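Local coordinates for Ras-related protein Rab-7L1 (Homo sapiens, PDB 6HH2) that binds and hydrolyses GTP as a Rab-family switch in vesicle trafficking, and recruits the kinase LRRK2 to the Golgi complex and stimulates it, at residues 89-94 / 125-130. The protein carries 4 engineered substitutions. Numbering follows the deposited sequence. Where two conformers were deposited one is given.
Engineered in segment 125-130: Ser130 (natural residue Cys). With GDP (guanosine-5'-diphosphate), chain B.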
loop_
_atom_site.group_PDB
_atom_site.type_symbol
_atom_site.label_atom_id
_atom_site.label_comp_id
_atom_site.label_asym_id
_atom_site.label_seq_id
_atom_site.Cartn_x
_atom_site.Cartn_y
_atom_site.Cartn_z
ATOM N N ILE A 89 -2.573 0.031 3.229
ATOM C CA ILE A 89 -2.575 -0.421 4.620
ATOM C C ILE A 89 -3.051 -1.860 4.650
ATOM O O ILE A 89 -4.207 -2.139 4.259
ATOM C CB ILE A 89 -3.420 0.486 5.515
ATOM C CG1 ILE A 89 -2.896 1.934 5.386
ATOM C CG2 ILE A 89 -3.374 -0.044 6.975
ATOM C CD1 ILE A 89 -3.521 2.947 6.352
ATOM N N MET A 90 -2.172 -2.784 4.999
ATOM C CA MET A 90 -2.442 -4.213 4.922
ATOM C C MET A 90 -2.703 -4.794 6.282
ATOM O O MET A 90 -2.065 -4.389 7.254
ATOM C CB MET A 90 -1.273 -4.978 4.286
ATOM C CG MET A 90 -0.936 -4.503 2.894
ATOM S SD MET A 90 0.363 -5.491 2.094
ATOM C CE MET A 90 -0.065 -7.194 2.577
ATOM N N PHE A 91 -3.659 -5.705 6.343
ATOM C CA PHE A 91 -3.869 -6.537 7.506
ATOM C C PHE A 91 -4.024 -7.995 7.088
ATOM O O PHE A 91 -4.203 -8.323 5.913
ATOM C CB PHE A 91 -4.974 -5.999 8.439
ATOM C CG PHE A 91 -6.364 -6.221 7.943
ATOM C CD1 PHE A 91 -6.949 -5.325 7.019
ATOM C CD2 PHE A 91 -7.092 -7.347 8.377
ATOM C CE1 PHE A 91 -8.242 -5.561 6.546
ATOM C CE2 PHE A 91 -8.396 -7.573 7.925
ATOM C CZ PHE A 91 -8.982 -6.667 7.031
ATOM N N ASP A 92 -3.923 -8.885 8.067
ATOM C CA ASP A 92 -4.145 -10.318 7.886
ATOM C C ASP A 92 -5.558 -10.653 8.365
ATOM O O ASP A 92 -5.876 -10.465 9.548
ATOM C CB ASP A 92 -3.062 -11.014 8.729
ATOM C CG ASP A 92 -3.182 -12.548 8.786
ATOM O OD1 ASP A 92 -4.175 -13.140 8.322
ATOM O OD2 ASP A 92 -2.253 -13.147 9.397
ATOM N N VAL A 93 -6.426 -11.111 7.428
ATOM C CA VAL A 93 -7.813 -11.431 7.806
ATOM C C VAL A 93 -7.968 -12.420 8.955
ATOM O O VAL A 93 -9.012 -12.461 9.612
ATOM C CB VAL A 93 -8.668 -11.919 6.613
ATOM C CG1 VAL A 93 -8.889 -10.819 5.625
ATOM C CG2 VAL A 93 -8.065 -13.192 5.967
ATOM N N THR A 94 -6.928 -13.204 9.221
ATOM C CA THR A 94 -6.954 -14.240 10.219
ATOM C C THR A 94 -6.456 -13.736 11.580
ATOM O O THR A 94 -6.537 -14.475 12.568
ATOM C CB THR A 94 -6.049 -15.261 9.545
ATOM O OG1 THR A 94 -4.663 -15.042 9.789
ATOM C CG2 THR A 94 -6.489 -15.731 8.237
ATOM N N LEU A 125 -7.192 -0.133 1.899
ATOM C CA LEU A 125 -7.105 -1.169 2.918
ATOM C C LEU A 125 -7.148 -2.550 2.251
ATOM O O LEU A 125 -8.111 -2.844 1.538
ATOM C CB LEU A 125 -8.251 -0.974 3.896
ATOM C CG LEU A 125 -8.339 -1.998 5.047
ATOM C CD1 LEU A 125 -7.175 -1.806 6.041
ATOM C CD2 LEU A 125 -9.699 -1.839 5.815
ATOM N N LEU A 126 -6.096 -3.360 2.439
ATOM C CA LEU A 126 -6.037 -4.698 1.864
ATOM C C LEU A 126 -6.226 -5.745 2.962
ATOM O O LEU A 126 -5.394 -5.850 3.884
ATOM C CB LEU A 126 -4.727 -4.956 1.132
ATOM C CG LEU A 126 -4.419 -4.036 -0.057
ATOM C CD1 LEU A 126 -3.230 -4.599 -0.784
ATOM C CD2 LEU A 126 -5.583 -3.973 -1.043
ATOM N N ALA A 127 -7.304 -6.507 2.845
ATOM C CA ALA A 127 -7.603 -7.636 3.730
ATOM C C ALA A 127 -6.879 -8.824 3.120
ATOM O O ALA A 127 -7.446 -9.582 2.306
ATOM C CB ALA A 127 -9.125 -7.840 3.763
ATOM N N ASN A 128 -5.625 -8.979 3.525
ATOM C CA ASN A 128 -4.752 -9.964 2.882
ATOM C C ASN A 128 -4.873 -11.330 3.555
ATOM O O ASN A 128 -5.420 -11.465 4.651
ATOM C CB ASN A 128 -3.282 -9.470 2.849
ATOM C CG ASN A 128 -2.420 -10.317 1.920
ATOM O OD1 ASN A 128 -2.837 -10.643 0.818
ATOM N ND2 ASN A 128 -1.216 -10.698 2.384
ATOM N N LYS A 129 -4.304 -12.346 2.886
ATOM C CA LYS A 129 -4.400 -13.763 3.280
ATOM C C LYS A 129 -5.836 -14.278 3.195
ATOM O O LYS A 129 -6.243 -15.140 3.981
ATOM C CB LYS A 129 -3.771 -14.068 4.654
ATOM C CG LYS A 129 -2.372 -13.441 4.883
ATOM C CD LYS A 129 -1.624 -14.229 5.930
ATOM C CE LYS A 129 -0.338 -13.470 6.220
ATOM N NZ LYS A 129 0.484 -14.284 7.241
ATOM N N SER A 130 -6.618 -13.736 2.240
ATOM C CA SER A 130 -8.010 -14.138 2.068
ATOM C C SER A 130 -8.158 -15.621 1.773
ATOM O O SER A 130 -9.246 -16.164 1.977
ATOM C CB SER A 130 -8.634 -13.328 0.912
ATOM O OG SER A 130 -8.047 -13.718 -0.339
HETATM P PB GDP B . 5.525 -8.704 6.352
HETATM O O1B GDP B . 4.300 -7.871 6.419
HETATM O O2B GDP B . 6.092 -9.066 7.684
HETATM O O3B GDP B . 6.571 -8.166 5.395
HETATM O O3A GDP B . 4.985 -10.135 5.758
HETATM P PA GDP B . 5.702 -11.125 4.738
HETATM O O1A GDP B . 5.574 -10.651 3.312
HETATM O O2A GDP B . 7.105 -11.411 5.253
HETATM O "O5'" GDP B . 4.813 -12.439 4.879
HETATM C "C5'" GDP B . 4.710 -13.136 6.112
HETATM C "C4'" GDP B . 4.300 -14.580 5.841
HETATM O "O4'" GDP B . 2.936 -14.571 5.302
HETATM C "C3'" GDP B . 5.162 -15.185 4.751
HETATM O "O3'" GDP B . 5.317 -16.569 5.110
HETATM C "C2'" GDP B . 4.317 -15.057 3.498
HETATM O "O2'" GDP B . 4.614 -16.109 2.590
HETATM C "C1'" GDP B . 2.940 -15.236 4.074
HETATM N N9 GDP B . 1.910 -14.600 3.244
HETATM C C8 GDP B . 1.978 -13.358 2.686
HETATM N N7 GDP B . 0.819 -13.083 2.004
HETATM C C5 GDP B . 0.023 -14.168 2.155
HETATM C C6 GDP B . -1.307 -14.554 1.693
HETATM O O6 GDP B . -1.979 -13.801 0.963
HETATM N N1 GDP B . -1.752 -15.752 2.093
HETATM C C2 GDP B . -1.078 -16.640 2.840
HETATM N N2 GDP B . -1.623 -17.878 3.163
HETATM N N3 GDP B . 0.177 -16.351 3.263
HETATM C C4 GDP B . 0.718 -15.156 2.944
HETATM O O HOH W 1 -1.092 -15.505 9.345
#
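The Phe91 ring lies across the neighbouring strand and covers Ala127. Ala127 CA sits over one ring face, toward the rim, in a CH-pi contact 3.9 Å from the centroid. Leu125 CD1 meets the ring edge, 3.7 Å from Phe91 CD1. The Phe99 ring also meets Phe91. The second flat group is the guanine of GDP. Lys129 CG lies over its face, 3.5 Å from GDP C6.

Phe91 chi1 of 76° sets CG between the backbone N and the carbonyl carbon, which swings the ring over the partner strand. Val93 CG1 also packs on Ala127 CB, at 3.5 Å. Helices 96-112 and 139-148 cover this side.

Strands 89-92 and 125-128 run parallel, as the two strands of a beta-alpha-beta unit. Three backbone hydrogen bonds link them. Val93 N to Asn128 O, nearly straight at 177°, carries the pairing one step further.

Met90 and Asn128 point together to the other side. Asn128 OD1 accepts from Thr157 and Val159, and ND2 donates to Val21 O. The extended Lys129 chain passes between the guanine and the Asp92 carboxylate. Its NZ donates to GDP O4' (3.1 Å) and to Ala20 O. The salt bridge from Lys129 NZ to Asp92 OD2 is long at 3.7 Å, and a water bridges the same two atoms. Asp92 OD1 accepts from Thr94 N in an Asx turn.

Asn128 and Lys129 belong to the NKxD guanine-recognition motif of small GTPases, completed by Asp131, whose OD1 bonds GDP. Lys129 thus lays its aliphatic chain on the base and its NZ on the ribose, and Asp92 probably offsets part of its charge.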